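Local structure of putative alpha-ketoglutarate-dependent taurine dioxygenase (5HSX) at residues Asp125-Pro133 with Ile199-Val207; Arg208-Tyr219 with Phe265-His273. The protein probably acts as an iron(II)- and 2-oxoglutarate-dependent dioxygenase of the TfdA/TauD family, here crystallised with sodium in its metal site. All coordinates share one frame; numbering follows the deposited sequence.

Contact 1 (Asp125-Pro133 with Ile199-Val207). With NA (sodium ion), chain M.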
loop_
_atom_site.group_PDB
_atom_site.type_symbol
_atom_site.label_atom_id
_atom_site.label_comp_id
_atom_site.label_asym_id
_atom_site.label_seq_id
_atom_site.Cartn_x
_atom_site.Cartn_y
_atom_site.Cartn_z
ATOM N N ASP B 125 2.682 3.636 17.747
ATOM C CA ASP B 125 1.737 3.822 18.850
ATOM C C ASP B 125 2.350 4.541 20.047
ATOM O O ASP B 125 3.408 4.153 20.550
ATOM C CB ASP B 125 1.188 2.471 19.288
ATOM C CG ASP B 125 0.210 1.905 18.291
ATOM O OD1 ASP B 125 -0.525 2.715 17.679
ATOM O OD2 ASP B 125 0.188 0.672 18.108
ATOM N N VAL B 126 1.640 5.566 20.532
ATOM C CA VAL B 126 1.935 6.261 21.784
ATOM C C VAL B 126 3.359 6.806 21.849
ATOM O O VAL B 126 3.971 6.818 22.927
ATOM C CB VAL B 126 1.670 5.347 23.008
ATOM C CG1 VAL B 126 1.389 6.170 24.275
ATOM C CG2 VAL B 126 0.523 4.399 22.748
ATOM N N THR B 127 3.911 7.277 20.723
ATOM C CA THR B 127 5.257 7.829 20.880
ATOM C C THR B 127 5.246 9.193 21.550
ATOM O O THR B 127 6.320 9.730 21.827
ATOM C CB THR B 127 6.026 7.929 19.552
ATOM O OG1 THR B 127 5.320 8.758 18.620
ATOM C CG2 THR B 127 6.282 6.546 18.953
ATOM N N ALA B 128 4.073 9.770 21.831
ATOM C CA ALA B 128 4.071 10.961 22.670
ATOM C C ALA B 128 4.462 10.658 24.112
ATOM O O ALA B 128 4.684 11.595 24.883
ATOM C CB ALA B 128 2.699 11.637 22.630
ATOM N N ALA B 129 4.544 9.387 24.492
ATOM C CA ALA B 129 4.947 8.993 25.837
ATOM C C ALA B 129 6.443 8.694 25.878
ATOM O O ALA B 129 7.060 8.372 24.860
ATOM C CB ALA B 129 4.163 7.766 26.292
ATOM N N VAL B 130 7.019 8.762 27.084
ATOM C CA VAL B 130 8.460 8.545 27.208
ATOM C C VAL B 130 8.807 7.066 27.051
ATOM O O VAL B 130 9.913 6.729 26.609
ATOM C CB VAL B 130 8.990 9.105 28.545
ATOM C CG1 VAL B 130 8.511 8.263 29.710
ATOM C CG2 VAL B 130 10.519 9.187 28.515
ATOM N N ASN B 131 7.880 6.164 27.388
ATOM C CA ASN B 131 8.070 4.720 27.230
ATOM C C ASN B 131 6.943 4.154 26.366
ATOM O O ASN B 131 5.982 3.562 26.884
ATOM C CB ASN B 131 8.129 4.029 28.591
ATOM C CG ASN B 131 6.901 4.308 29.439
ATOM O OD1 ASN B 131 6.322 5.396 29.382
ATOM N ND2 ASN B 131 6.472 3.311 30.195
ATOM N N PRO B 132 7.031 4.299 25.044
ATOM C CA PRO B 132 5.982 3.754 24.180
ATOM C C PRO B 132 5.930 2.244 24.280
ATOM O O PRO B 132 6.954 1.586 24.549
ATOM C CB PRO B 132 6.407 4.215 22.775
ATOM C CG PRO B 132 7.321 5.404 23.026
ATOM C CD PRO B 132 8.064 5.023 24.276
ATOM N N PRO B 133 4.757 1.642 24.070
ATOM C CA PRO B 133 4.666 0.176 24.131
ATOM C C PRO B 133 5.533 -0.453 23.050
ATOM O O PRO B 133 5.615 0.049 21.927
ATOM C CB PRO B 133 3.175 -0.104 23.890
ATOM C CG PRO B 133 2.680 1.109 23.157
ATOM C CD PRO B 133 3.455 2.259 23.753
ATOM N N ILE B 199 -2.219 16.384 28.045
ATOM C CA ILE B 199 -1.306 16.633 26.933
ATOM C C ILE B 199 0.044 15.971 27.190
ATOM O O ILE B 199 0.709 16.256 28.188
ATOM C CB ILE B 199 -1.127 18.139 26.683
ATOM N N LEU B 200 0.444 15.085 26.282
ATOM C CA LEU B 200 1.720 14.386 26.369
ATOM C C LEU B 200 2.730 15.058 25.452
ATOM O O LEU B 200 2.427 15.331 24.285
ATOM C CB LEU B 200 1.576 12.914 25.971
ATOM C CG LEU B 200 0.851 11.934 26.890
ATOM C CD1 LEU B 200 0.672 10.616 26.158
ATOM C CD2 LEU B 200 1.635 11.727 28.174
ATOM N N VAL B 201 3.926 15.325 25.979
ATOM C CA VAL B 201 5.029 15.872 25.193
ATOM C C VAL B 201 6.304 15.150 25.607
ATOM O O VAL B 201 6.653 15.127 26.793
ATOM C CB VAL B 201 5.198 17.397 25.385
ATOM C CG1 VAL B 201 6.303 17.927 24.461
ATOM C CG2 VAL B 201 3.887 18.140 25.147
ATOM N N THR B 202 7.007 14.575 24.630
ATOM C CA THR B 202 8.216 13.804 24.881
ATOM C C THR B 202 9.247 14.108 23.806
ATOM O O THR B 202 8.903 14.269 22.630
ATOM C CB THR B 202 7.921 12.294 24.913
ATOM O OG1 THR B 202 7.041 12.009 26.008
ATOM C CG2 THR B 202 9.208 11.473 25.073
ATOM N N GLU B 203 10.509 14.194 24.216
ATOM C CA GLU B 203 11.625 14.303 23.289
ATOM C C GLU B 203 12.214 12.912 23.071
ATOM O O GLU B 203 12.673 12.278 24.023
ATOM C CB GLU B 203 12.695 15.263 23.818
ATOM C CG GLU B 203 13.855 15.453 22.829
ATOM C CD GLU B 203 14.973 16.315 23.405
ATOM O OE1 GLU B 203 14.712 17.485 23.760
ATOM O OE2 GLU B 203 16.104 15.812 23.505
ATOM N N HIS B 204 12.205 12.450 21.820
ATOM C CA HIS B 204 12.743 11.150 21.425
ATOM C C HIS B 204 13.923 11.322 20.482
ATOM O O HIS B 204 14.008 12.333 19.773
ATOM C CB HIS B 204 11.682 10.302 20.704
ATOM C CG HIS B 204 10.658 9.703 21.609
ATOM N ND1 HIS B 204 10.976 8.830 22.628
ATOM C CD2 HIS B 204 9.307 9.827 21.626
ATOM C CE1 HIS B 204 9.866 8.451 23.243
ATOM N NE2 HIS B 204 8.839 9.037 22.648
ATOM N N PRO B 205 14.831 10.346 20.419
ATOM C CA PRO B 205 15.804 10.335 19.324
ATOM C C PRO B 205 15.085 10.161 17.999
ATOM O O PRO B 205 14.071 9.463 17.911
ATOM C CB PRO B 205 16.686 9.122 19.641
ATOM C CG PRO B 205 15.753 8.193 20.366
ATOM C CD PRO B 205 14.884 9.099 21.211
ATOM N N LEU B 206 15.606 10.811 16.959
ATOM C CA LEU B 206 15.064 10.529 15.637
ATOM C C LEU B 206 15.482 9.149 15.148
ATOM O O LEU B 206 14.812 8.582 14.284
ATOM C CB LEU B 206 15.517 11.596 14.632
ATOM C CG LEU B 206 14.443 12.433 13.955
ATOM C CD1 LEU B 206 13.590 13.150 14.993
ATOM C CD2 LEU B 206 15.115 13.422 12.997
ATOM N N VAL B 207 16.578 8.605 15.678
ATOM C CA VAL B 207 17.037 7.263 15.353
ATOM C C VAL B 207 17.011 6.441 16.637
ATOM O O VAL B 207 17.735 6.749 17.595
ATOM C CB VAL B 207 18.444 7.277 14.736
ATOM C CG1 VAL B 207 18.914 5.863 14.456
ATOM C CG2 VAL B 207 18.451 8.124 13.467
HETATM NA NA NA M . -1.944 2.881 15.936
HETATM O O HOH W 1 -3.881 2.435 14.570
HETATM O O HOH W 2 -2.578 1.141 17.205
#
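Ala128 and Thr202 bring the two backbones together, their CA atoms 5.5 Å apart, where a type I turn from Val126 to Ala129 pushes its carbonyls against strand 200-205. The strand answers with side chains: Leu200, Thr202 and His204, alternate residues, all point at the loop. Thr202 OG1 donates to Ala128 O over 2.6 Å, coming in 48° above the carbonyl plane. Its chi1 of -63° sets OG1 beside the backbone N, and turns CG2 toward Val130 CA and over one face of the His204 ring. That ring presents its NE2 edge to the loop, and the single N-H is shared: Thr127 O, in the ring plane, lies 2.7 Å from His204 NE2, while Ala129 O is 2.9 Å from the same nitrogen. Both bonds are weak and bent, as expected when one proton serves two carbonyls, yet together they hold two carbonyls of the turn. The other ring nitrogen, ND1, bonds to Ser306 OG, which fixes the rotation of the imidazole. Apolar contact is modest: Ala128 CB rests 3.7 Å from Leu200 CB, and Pro132 CG approaches the ring obliquely. Thr127 OG1 is hydrogen-bonded to His177 of strand 174-179 and to Ser221. At the start of the loop, Asp125 OD1 binds the sodium ion at 2.2 Å, together with His123, His273, Asn323 O and two waters; His-X-Asp plus a distant His matches the facial triad that holds iron in this family, so sodium probably occupies the iron position. Around all this, strand 200-209 runs between strands 174-179 and 307-310, Ala128 packs on Phe179, and helix 313-322 lays Ala319 against both Val126 and Leu200.

Contact 2 (Arg208-Tyr219 with Phe265-His273). With NA (sodium ion), chain M.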
loop_
_atom_site.group_PDB
_atom_site.type_symbol
_atom_site.label_atom_id
_atom_site.label_comp_id
_atom_site.label_asym_id
_atom_site.label_seq_id
_atom_site.Cartn_x
_atom_site.Cartn_y
_atom_site.Cartn_z
ATOM N N ARG B 208 16.166 5.410 16.671
ATOM C CA ARG B 208 16.036 4.581 17.865
ATOM C C ARG B 208 16.836 3.296 17.702
ATOM O O ARG B 208 16.617 2.540 16.749
ATOM C CB ARG B 208 14.573 4.234 18.163
ATOM C CG ARG B 208 14.480 3.358 19.418
ATOM C CD ARG B 208 13.041 3.014 19.861
ATOM N NE ARG B 208 13.126 2.276 21.126
ATOM C CZ ARG B 208 12.088 1.886 21.866
ATOM N NH1 ARG B 208 10.849 2.162 21.477
ATOM N NH2 ARG B 208 12.300 1.214 22.995
ATOM N N VAL B 209 17.728 3.032 18.655
ATOM C CA VAL B 209 18.515 1.804 18.631
ATOM C C VAL B 209 17.705 0.670 19.247
ATOM O O VAL B 209 17.368 0.706 20.436
ATOM C CB VAL B 209 19.848 1.991 19.363
ATOM C CG1 VAL B 209 20.628 0.700 19.314
ATOM C CG2 VAL B 209 20.623 3.137 18.715
ATOM N N HIS B 210 17.433 -0.359 18.452
ATOM C CA HIS B 210 16.560 -1.443 18.898
ATOM C C HIS B 210 17.200 -2.198 20.063
ATOM O O HIS B 210 18.346 -2.657 19.949
ATOM C CB HIS B 210 16.267 -2.387 17.730
ATOM C CG HIS B 210 15.131 -3.327 17.980
ATOM N ND1 HIS B 210 15.202 -4.358 18.889
ATOM C CD2 HIS B 210 13.893 -3.396 17.424
ATOM C CE1 HIS B 210 14.056 -5.015 18.894
ATOM N NE2 HIS B 210 13.248 -4.460 18.006
ATOM N N PRO B 211 16.502 -2.351 21.195
ATOM C CA PRO B 211 17.158 -2.934 22.381
ATOM C C PRO B 211 17.423 -4.433 22.300
ATOM O O PRO B 211 18.196 -4.942 23.121
ATOM C CB PRO B 211 16.184 -2.609 23.524
ATOM C CG PRO B 211 14.876 -2.430 22.870
ATOM C CD PRO B 211 15.150 -1.848 21.498
ATOM N N GLU B 212 16.814 -5.163 21.368
ATOM C CA GLU B 212 17.086 -6.590 21.240
ATOM C C GLU B 212 17.966 -6.932 20.044
ATOM O O GLU B 212 18.723 -7.900 20.105
ATOM C CB GLU B 212 15.780 -7.385 21.144
ATOM C CG GLU B 212 14.931 -7.344 22.405
ATOM C CD GLU B 212 13.715 -8.261 22.326
ATOM O OE1 GLU B 212 13.883 -9.501 22.353
ATOM O OE2 GLU B 212 12.588 -7.738 22.227
ATOM N N THR B 213 17.891 -6.173 18.952
ATOM C CA THR B 213 18.672 -6.495 17.767
ATOM C C THR B 213 19.835 -5.549 17.524
ATOM O O THR B 213 20.729 -5.885 16.738
ATOM C CB THR B 213 17.788 -6.480 16.511
ATOM O OG1 THR B 213 17.421 -5.127 16.224
ATOM C CG2 THR B 213 16.526 -7.319 16.718
ATOM N N GLY B 214 19.843 -4.380 18.163
ATOM C CA GLY B 214 20.867 -3.392 17.914
ATOM C C GLY B 214 20.692 -2.617 16.628
ATOM O O GLY B 214 21.525 -1.753 16.327
ATOM N N GLU B 215 19.641 -2.897 15.858
ATOM C CA GLU B 215 19.395 -2.166 14.624
ATOM C C GLU B 215 18.928 -0.747 14.925
ATOM O O GLU B 215 18.418 -0.447 16.005
ATOM C CB GLU B 215 18.348 -2.885 13.774
ATOM C CG GLU B 215 18.746 -4.289 13.337
ATOM C CD GLU B 215 17.557 -5.116 12.887
ATOM O OE1 GLU B 215 16.618 -5.310 13.691
ATOM O OE2 GLU B 215 17.546 -5.559 11.718
ATOM N N ARG B 216 19.106 0.132 13.946
ATOM C CA ARG B 216 18.649 1.513 14.046
ATOM C C ARG B 216 17.362 1.691 13.257
ATOM O O ARG B 216 17.299 1.338 12.075
ATOM C CB ARG B 216 19.724 2.468 13.530
ATOM C CG ARG B 216 20.934 2.464 14.448
ATOM C CD ARG B 216 22.048 3.300 13.901
ATOM N NE ARG B 216 23.211 3.225 14.783
ATOM C CZ ARG B 216 24.294 3.981 14.644
ATOM N NH1 ARG B 216 24.352 4.868 13.656
ATOM N NH2 ARG B 216 25.312 3.845 15.493
ATOM N N ALA B 217 16.346 2.244 13.914
ATOM C CA ALA B 217 15.057 2.526 13.289
ATOM C C ALA B 217 14.893 4.021 13.081
ATOM O O ALA B 217 15.208 4.814 13.968
ATOM C CB ALA B 217 13.901 2.006 14.153
ATOM N N LEU B 218 14.357 4.401 11.918
ATOM C CA LEU B 218 14.039 5.799 11.636
ATOM C C LEU B 218 12.733 6.115 12.363
ATOM O O LEU B 218 11.638 5.824 11.872
ATOM C CB LEU B 218 13.952 6.028 10.124
ATOM C CG LEU B 218 13.775 7.444 9.578
ATOM C CD1 LEU B 218 14.847 8.369 10.139
ATOM C CD2 LEU B 218 13.824 7.423 8.039
ATOM N N TYR B 219 12.856 6.691 13.562
ATOM C CA TYR B 219 11.780 6.697 14.559
ATOM C C TYR B 219 10.938 7.963 14.408
ATOM O O TYR B 219 10.869 8.811 15.293
ATOM C CB TYR B 219 12.397 6.600 15.955
ATOM C CG TYR B 219 11.490 6.106 17.063
ATOM C CD1 TYR B 219 10.961 4.824 17.030
ATOM C CD2 TYR B 219 11.209 6.907 18.166
ATOM C CE1 TYR B 219 10.147 4.351 18.060
ATOM C CE2 TYR B 219 10.396 6.447 19.200
ATOM C CZ TYR B 219 9.871 5.166 19.142
ATOM O OH TYR B 219 9.080 4.692 20.174
ATOM N N PHE B 265 0.596 -9.056 15.084
ATOM C CA PHE B 265 1.504 -8.902 16.221
ATOM C C PHE B 265 2.699 -8.122 15.687
ATOM O O PHE B 265 3.457 -8.646 14.865
ATOM C CB PHE B 265 1.908 -10.291 16.739
ATOM C CG PHE B 265 2.766 -10.315 17.999
ATOM C CD1 PHE B 265 3.095 -9.167 18.709
ATOM C CD2 PHE B 265 3.226 -11.537 18.469
ATOM C CE1 PHE B 265 3.866 -9.248 19.867
ATOM C CE2 PHE B 265 4.000 -11.626 19.619
ATOM C CZ PHE B 265 4.326 -10.477 20.318
ATOM N N TRP B 266 2.854 -6.858 16.092
ATOM C CA TRP B 266 3.902 -6.043 15.490
ATOM C C TRP B 266 4.816 -5.416 16.533
ATOM O O TRP B 266 4.425 -5.181 17.681
ATOM C CB TRP B 266 3.343 -4.940 14.581
ATOM C CG TRP B 266 2.528 -3.853 15.227
ATOM C CD1 TRP B 266 2.982 -2.644 15.674
ATOM C CD2 TRP B 266 1.107 -3.842 15.410
ATOM N NE1 TRP B 266 1.931 -1.894 16.154
ATOM C CE2 TRP B 266 0.770 -2.604 16.000
ATOM C CE3 TRP B 266 0.090 -4.763 15.150
ATOM C CZ2 TRP B 266 -0.548 -2.261 16.332
ATOM C CZ3 TRP B 266 -1.224 -4.417 15.473
ATOM C CH2 TRP B 266 -1.524 -3.181 16.068
ATOM N N ASP B 267 6.046 -5.153 16.092
ATOM C CA ASP B 267 7.114 -4.591 16.918
ATOM C C ASP B 267 7.120 -3.083 16.687
ATOM O O ASP B 267 7.609 -2.604 15.662
ATOM C CB ASP B 267 8.457 -5.225 16.553
ATOM C CG ASP B 267 9.599 -4.750 17.446
ATOM O OD1 ASP B 267 9.417 -3.761 18.190
ATOM O OD2 ASP B 267 10.688 -5.356 17.385
ATOM N N ASN B 268 6.579 -2.333 17.654
ATOM C CA ASN B 268 6.515 -0.875 17.574
ATOM C C ASN B 268 7.877 -0.203 17.623
ATOM O O ASN B 268 7.967 0.998 17.356
ATOM C CB ASN B 268 5.684 -0.319 18.722
ATOM C CG ASN B 268 4.220 -0.513 18.523
ATOM O OD1 ASN B 268 3.661 -0.113 17.496
ATOM N ND2 ASN B 268 3.570 -1.124 19.511
ATOM N N ARG B 269 8.929 -0.913 17.999
ATOM C CA ARG B 269 10.234 -0.284 17.979
ATOM C C ARG B 269 10.822 -0.207 16.580
ATOM O O ARG B 269 11.815 0.503 16.383
ATOM C CB ARG B 269 11.173 -1.041 18.919
ATOM C CG ARG B 269 10.561 -1.189 20.307
ATOM C CD ARG B 269 11.259 -2.241 21.120
ATOM N NE ARG B 269 11.117 -3.556 20.512
ATOM C CZ ARG B 269 11.525 -4.687 21.085
ATOM N NH1 ARG B 269 12.078 -4.667 22.294
ATOM N NH2 ARG B 269 11.370 -5.839 20.450
ATOM N N ALA B 270 10.220 -0.902 15.605
ATOM C CA ALA B 270 10.757 -0.976 14.255
ATOM C C ALA B 270 9.718 -0.702 13.176
ATOM O O ALA B 270 10.019 -0.899 11.995
ATOM C CB ALA B 270 11.387 -2.352 14.003
ATOM N N THR B 271 8.510 -0.266 13.538
ATOM C CA THR B 271 7.455 -0.092 12.546
ATOM C C THR B 271 6.669 1.173 12.826
ATOM O O THR B 271 6.622 1.677 13.954
ATOM C CB THR B 271 6.449 -1.265 12.514
ATOM O OG1 THR B 271 5.798 -1.386 13.794
ATOM C CG2 THR B 271 7.141 -2.582 12.148
ATOM N N ALA B 272 6.030 1.668 11.774
ATOM C CA ALA B 272 4.829 2.477 11.901
ATOM C C ALA B 272 3.727 1.776 11.125
ATOM O O ALA B 272 3.991 0.885 10.312
ATOM C CB ALA B 272 5.025 3.910 11.377
ATOM N N HIS B 273 2.477 2.161 11.391
ATOM C CA HIS B 273 1.374 1.502 10.717
ATOM C C HIS B 273 0.301 2.519 10.374
ATOM O O HIS B 273 0.314 3.665 10.829
ATOM C CB HIS B 273 0.790 0.347 11.549
ATOM C CG HIS B 273 0.256 0.763 12.883
ATOM N ND1 HIS B 273 1.059 0.900 13.998
ATOM C CD2 HIS B 273 -1.002 1.054 13.288
ATOM C CE1 HIS B 273 0.318 1.271 15.027
ATOM N NE2 HIS B 273 -0.935 1.373 14.624
HETATM NA NA NA M . -1.944 2.881 15.936
HETATM O O HOH W 3 14.391 0.503 17.493
HETATM O O HOH W 4 8.000 2.348 19.880
HETATM O O HOH W 1 -3.881 2.435 14.570
HETATM O O HOH W 2 -2.578 1.141 17.205
#
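Arg269 reaches Glu212 across the contact in a salt-bridge network completed by Asp267. Charge comes first. The guanidinium grips Asp267 side-on, with NE of Arg269 2.9 Å from OD1 of Asp267 and NH2 on OD2, while its far end, NH1 and NH2, converges on one oxygen of Glu212. Arg269 NH2 is 2.9 Å from Glu212 OE2, which Arg51 also engages. A bend at chi3 (-63°) lets the arginine fold back to serve both acids.

Among the hydrogen bonds outside the salt bridges, the straightest joins His210 NE2 to Asp267 OD2: 2.8 Å, 178° at the proton, in the ring plane and on the syn side of the carboxylate. On the other side of the ring, His210 ND1 accepts the backbone N-H groups of Glu212 and Thr213. Asp267 OD1 additionally takes Arg269 N in an Asx turn.

Van der Waals packing fills in the rest. His210 CE1 sits 3.2 Å above one face of the Arg269 guanidinium, the planes tilted by 57°. Arg269 CG in turn lies over a face of the Arg208 guanidinium, 3.6 Å from NH1 of Arg208, and Ala217 CB touches Arg269 O.

Two waters bridge the segments: one links the carbonyls Arg208 O and Arg269 O, the other the Tyr219 hydroxyl and Asn268 O.

With ND1 accepting, NE2 donating and a guanidinium against the ring, His210 is probably neutral. Asp267, gripped by both His210 and Arg269, is most likely ionised, and pins the turn leading into the strand of His273, a sodium ligand.

Overall arrangement
From the N terminus, the chain first passes the loop 125-133, just after strand 122-123, and contact 1 closes when it returns as strand 200-209, some 66 residues later. Contact 2 opens at once, since Arg208 follows Val207 on that strand; it closes a second loop at 265-273. The two are therefore in series, neither nested nor crossed. They also touch: Leu206 O and Tyr219 N probably hydrogen-bond, and Pro132 packs on Tyr219. Together they fasten the sheet containing strands 200-209 and 216-218 to the loops and strands around the metal, to which contact 1 supplies Asp125 and contact 2 His273.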